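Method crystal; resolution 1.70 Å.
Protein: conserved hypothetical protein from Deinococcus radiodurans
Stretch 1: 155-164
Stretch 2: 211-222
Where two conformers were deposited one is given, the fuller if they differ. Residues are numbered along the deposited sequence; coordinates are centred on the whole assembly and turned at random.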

# COMPACT_ATOMS: atom_id res chain seq x y z
N LEU A 155 1.42 9.47 4.20
CA LEU A 155 1.18 9.80 5.60
C LEU A 155 1.32 8.61 6.52
O LEU A 155 1.65 8.77 7.69
CB LEU A 155 -0.22 10.37 5.79
CG LEU A 155 -0.60 11.66 5.07
CD1 LEU A 155 -1.89 12.19 5.67
CD2 LEU A 155 0.50 12.67 5.17
N SER A 156 1.06 7.42 6.01
CA SER A 156 1.19 6.20 6.81
C SER A 156 2.44 5.40 6.42
O SER A 156 2.68 4.31 6.94
CB SER A 156 -0.08 5.35 6.71
OG SER A 156 -0.54 5.24 5.36
N LEU A 157 3.26 5.95 5.54
CA LEU A 157 4.50 5.30 5.18
C LEU A 157 5.71 5.93 5.81
O LEU A 157 6.61 5.24 6.24
CB LEU A 157 4.69 5.30 3.67
CG LEU A 157 6.01 4.61 3.27
CD1 LEU A 157 5.93 3.11 3.54
CD2 LEU A 157 6.38 4.88 1.85
N ILE A 158 5.76 7.26 5.80
CA ILE A 158 6.95 7.99 6.20
C ILE A 158 7.09 8.21 7.71
O ILE A 158 8.18 8.01 8.27
CB ILE A 158 7.04 9.35 5.46
CG1 ILE A 158 6.95 9.14 3.93
CG2 ILE A 158 8.33 10.08 5.83
CD1 ILE A 158 8.00 8.23 3.37
N PRO A 159 6.00 8.63 8.40
CA PRO A 159 6.18 8.77 9.85
C PRO A 159 6.46 7.42 10.52
O PRO A 159 6.07 6.38 10.00
CB PRO A 159 4.82 9.32 10.32
CG PRO A 159 4.23 9.93 9.09
CD PRO A 159 4.65 9.02 7.99
N ASP A 160 7.12 7.44 11.66
CA ASP A 160 7.61 6.20 12.27
C ASP A 160 6.66 5.53 13.23
O ASP A 160 6.93 4.42 13.68
CB ASP A 160 8.91 6.49 12.97
CG ASP A 160 9.77 5.26 13.15
OD1 ASP A 160 9.85 4.42 12.23
OD2 ASP A 160 10.39 5.17 14.21
N PHE A 161 5.55 6.18 13.57
CA PHE A 161 4.61 5.70 14.54
C PHE A 161 3.22 5.97 14.00
O PHE A 161 2.90 7.10 13.70
CB PHE A 161 4.80 6.43 15.87
CG PHE A 161 3.80 6.06 16.97
CD1 PHE A 161 3.19 4.82 17.03
CD2 PHE A 161 3.53 6.98 17.96
CE1 PHE A 161 2.30 4.51 18.07
CE2 PHE A 161 2.65 6.68 19.00
CZ PHE A 161 2.05 5.45 19.05
N HIS A 162 2.46 4.89 13.79
CA HIS A 162 1.11 4.94 13.24
C HIS A 162 0.17 4.56 14.37
O HIS A 162 0.35 3.53 15.02
CB HIS A 162 1.02 3.93 12.08
CG HIS A 162 -0.29 3.91 11.35
ND1 HIS A 162 -0.58 2.94 10.42
CD2 HIS A 162 -1.37 4.72 11.41
CE1 HIS A 162 -1.79 3.15 9.93
NE2 HIS A 162 -2.30 4.22 10.53
N ILE A 163 -0.77 5.45 14.64
CA ILE A 163 -1.90 5.18 15.51
C ILE A 163 -3.12 4.99 14.62
O ILE A 163 -3.55 5.93 13.93
CB ILE A 163 -2.20 6.32 16.48
CG1 ILE A 163 -0.96 6.61 17.36
CG2 ILE A 163 -3.39 5.95 17.36
CD1 ILE A 163 -1.08 7.86 18.22
N CYS A 164 -3.65 3.78 14.61
CA CYS A 164 -4.71 3.43 13.70
C CYS A 164 -5.96 3.06 14.48
O CYS A 164 -5.96 2.11 15.29
CB CYS A 164 -4.26 2.27 12.83
SG CYS A 164 -5.49 1.80 11.66
N GLY A 211 10.20 4.41 9.62
CA GLY A 211 11.26 3.46 9.31
C GLY A 211 11.45 3.23 7.82
O GLY A 211 10.63 3.65 7.00
N VAL A 212 12.56 2.57 7.49
CA VAL A 212 12.93 2.19 6.12
C VAL A 212 11.78 1.48 5.41
O VAL A 212 11.46 1.79 4.27
CB VAL A 212 14.15 1.23 6.12
CG1 VAL A 212 14.38 0.57 4.76
CG2 VAL A 212 15.41 1.96 6.54
N HIS A 213 11.17 0.52 6.10
CA HIS A 213 10.10 -0.32 5.56
C HIS A 213 8.73 0.22 5.84
O HIS A 213 7.74 -0.32 5.34
CB HIS A 213 10.20 -1.75 6.10
CG HIS A 213 11.44 -2.44 5.67
ND1 HIS A 213 11.68 -2.76 4.35
CD2 HIS A 213 12.55 -2.80 6.35
CE1 HIS A 213 12.88 -3.31 4.24
NE2 HIS A 213 13.42 -3.35 5.44
N GLY A 214 8.65 1.28 6.63
CA GLY A 214 7.38 1.76 7.13
C GLY A 214 7.53 2.06 8.61
O GLY A 214 8.64 1.93 9.16
N PRO A 215 6.44 2.51 9.26
CA PRO A 215 6.41 2.82 10.68
C PRO A 215 6.90 1.65 11.50
O PRO A 215 6.42 0.53 11.33
CB PRO A 215 4.91 3.08 10.93
CG PRO A 215 4.45 3.64 9.65
CD PRO A 215 5.16 2.83 8.62
N ARG A 216 7.85 1.90 12.40
CA ARG A 216 8.40 0.86 13.24
C ARG A 216 7.54 0.63 14.48
O ARG A 216 7.72 -0.36 15.19
CB ARG A 216 9.84 1.19 13.63
CG ARG A 216 10.78 1.04 12.45
CD ARG A 216 12.17 1.50 12.74
NE ARG A 216 12.23 2.90 13.15
CZ ARG A 216 13.35 3.55 13.42
NH1 ARG A 216 14.52 2.95 13.33
NH2 ARG A 216 13.31 4.83 13.80
N ARG A 217 6.59 1.53 14.69
CA ARG A 217 5.68 1.48 15.81
C ARG A 217 4.25 1.62 15.33
O ARG A 217 3.93 2.50 14.52
CB ARG A 217 6.01 2.58 16.80
CG ARG A 217 7.42 2.46 17.38
CD ARG A 217 7.83 3.74 18.10
NE ARG A 217 6.88 4.02 19.18
CZ ARG A 217 6.43 5.22 19.52
NH1 ARG A 217 6.82 6.31 18.87
NH2 ARG A 217 5.57 5.33 20.53
N LEU A 218 3.41 0.71 15.78
CA LEU A 218 2.00 0.76 15.46
C LEU A 218 1.20 0.59 16.73
O LEU A 218 1.47 -0.32 17.54
CB LEU A 218 1.62 -0.32 14.44
CG LEU A 218 0.11 -0.56 14.25
CD1 LEU A 218 -0.59 0.66 13.66
CD2 LEU A 218 -0.08 -1.83 13.41
N GLN A 219 0.26 1.51 16.92
CA GLN A 219 -0.74 1.41 17.97
C GLN A 219 -2.08 1.22 17.30
O GLN A 219 -2.51 2.07 16.54
CB GLN A 219 -0.78 2.67 18.82
CG GLN A 219 -1.97 2.77 19.78
CD GLN A 219 -1.77 1.96 21.04
OE1 GLN A 219 -0.84 2.21 21.79
NE2 GLN A 219 -2.65 0.99 21.28
N VAL A 220 -2.74 0.13 17.62
CA VAL A 220 -4.09 -0.11 17.18
C VAL A 220 -5.02 0.21 18.33
O VAL A 220 -4.83 -0.23 19.47
CB VAL A 220 -4.31 -1.59 16.73
CG1 VAL A 220 -5.78 -1.85 16.43
CG2 VAL A 220 -3.41 -1.94 15.54
N ILE A 221 -6.04 1.01 18.02
CA ILE A 221 -7.06 1.38 18.96
C ILE A 221 -8.37 0.91 18.37
O ILE A 221 -8.86 1.46 17.39
CB ILE A 221 -7.10 2.90 19.25
CG1 ILE A 221 -5.75 3.37 19.77
CG2 ILE A 221 -8.23 3.23 20.26
CD1 ILE A 221 -5.72 4.84 20.16
N VAL A 222 -8.92 -0.15 18.95
CA VAL A 222 -10.28 -0.56 18.59
C VAL A 222 -11.27 0.22 19.42
O VAL A 222 -11.07 0.40 20.61
CB VAL A 222 -10.48 -2.06 18.78
CG1 VAL A 222 -11.92 -2.49 18.34
CG2 VAL A 222 -9.43 -2.80 18.03
O HOH W 1 9.01 4.09 4.54
O HOH W 2 9.04 6.49 16.74

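Residues 161-164 and 217-222 form neighbouring parallel strands, their axes 12° apart and 4.7 Å at closest approach. F161 pairs with R217, H162 with L218, I163 with Q219 and C164 with V220. The hydrogen-bond ladder begins just before the first strand, where R217 N donates to D160 O (3.1 Å). It continues with H162 N to R217 O (2.9 Å), Q219 N to H162 O (2.8 Å), C164 N to Q219 O (2.8 Å) and I221 N to C164 O (2.9 Å). Thus H162 and C164 use both N and O toward the partner strand, as parallel pairing requires. CA-H...O contacts reinforce the ladder, such as F161 CA to R217 O at 3.3 Å.

Ahead of the strands, D160 is the polar anchor. Its OD1 accepts from G211 N (2.6 Å), R216 N (3.2 Å) and R216 NE (3.0 Å), and its OD2 from R216 NH2 (3.0 Å). The carboxylate therefore meets the edge of the guanidinium in a salt bridge while also tying down loop backbone. Water 2 links D160 OD2 to R217 NH1. G214 suits its place because its backbone angles would jam a CB against the preceding carbonyl. P215, in the same loop, packs against the stretch before the first strand, with its CG 3.2 Å from P159 O.

On one face of the sheet, the R217 guanidinium lies flat on the buried F161 ring. R217 CZ is 3.9 Å from the ring centroid, a cation-pi arrangement that lets an exposed arginine cover an aromatic side chain. Q219 CB meets the ring edge at F161 CE1 (3.7 Å). Farther along, I163 CG2 touches I221 CD1 (3.8 Å), an apolar contact between buried residues. On the other face, L218 CD1 lies 4.1 Å from C164 CB and 4.0 Å from H162 ND1. Together the two stretches bury 811 Å², both sides summed.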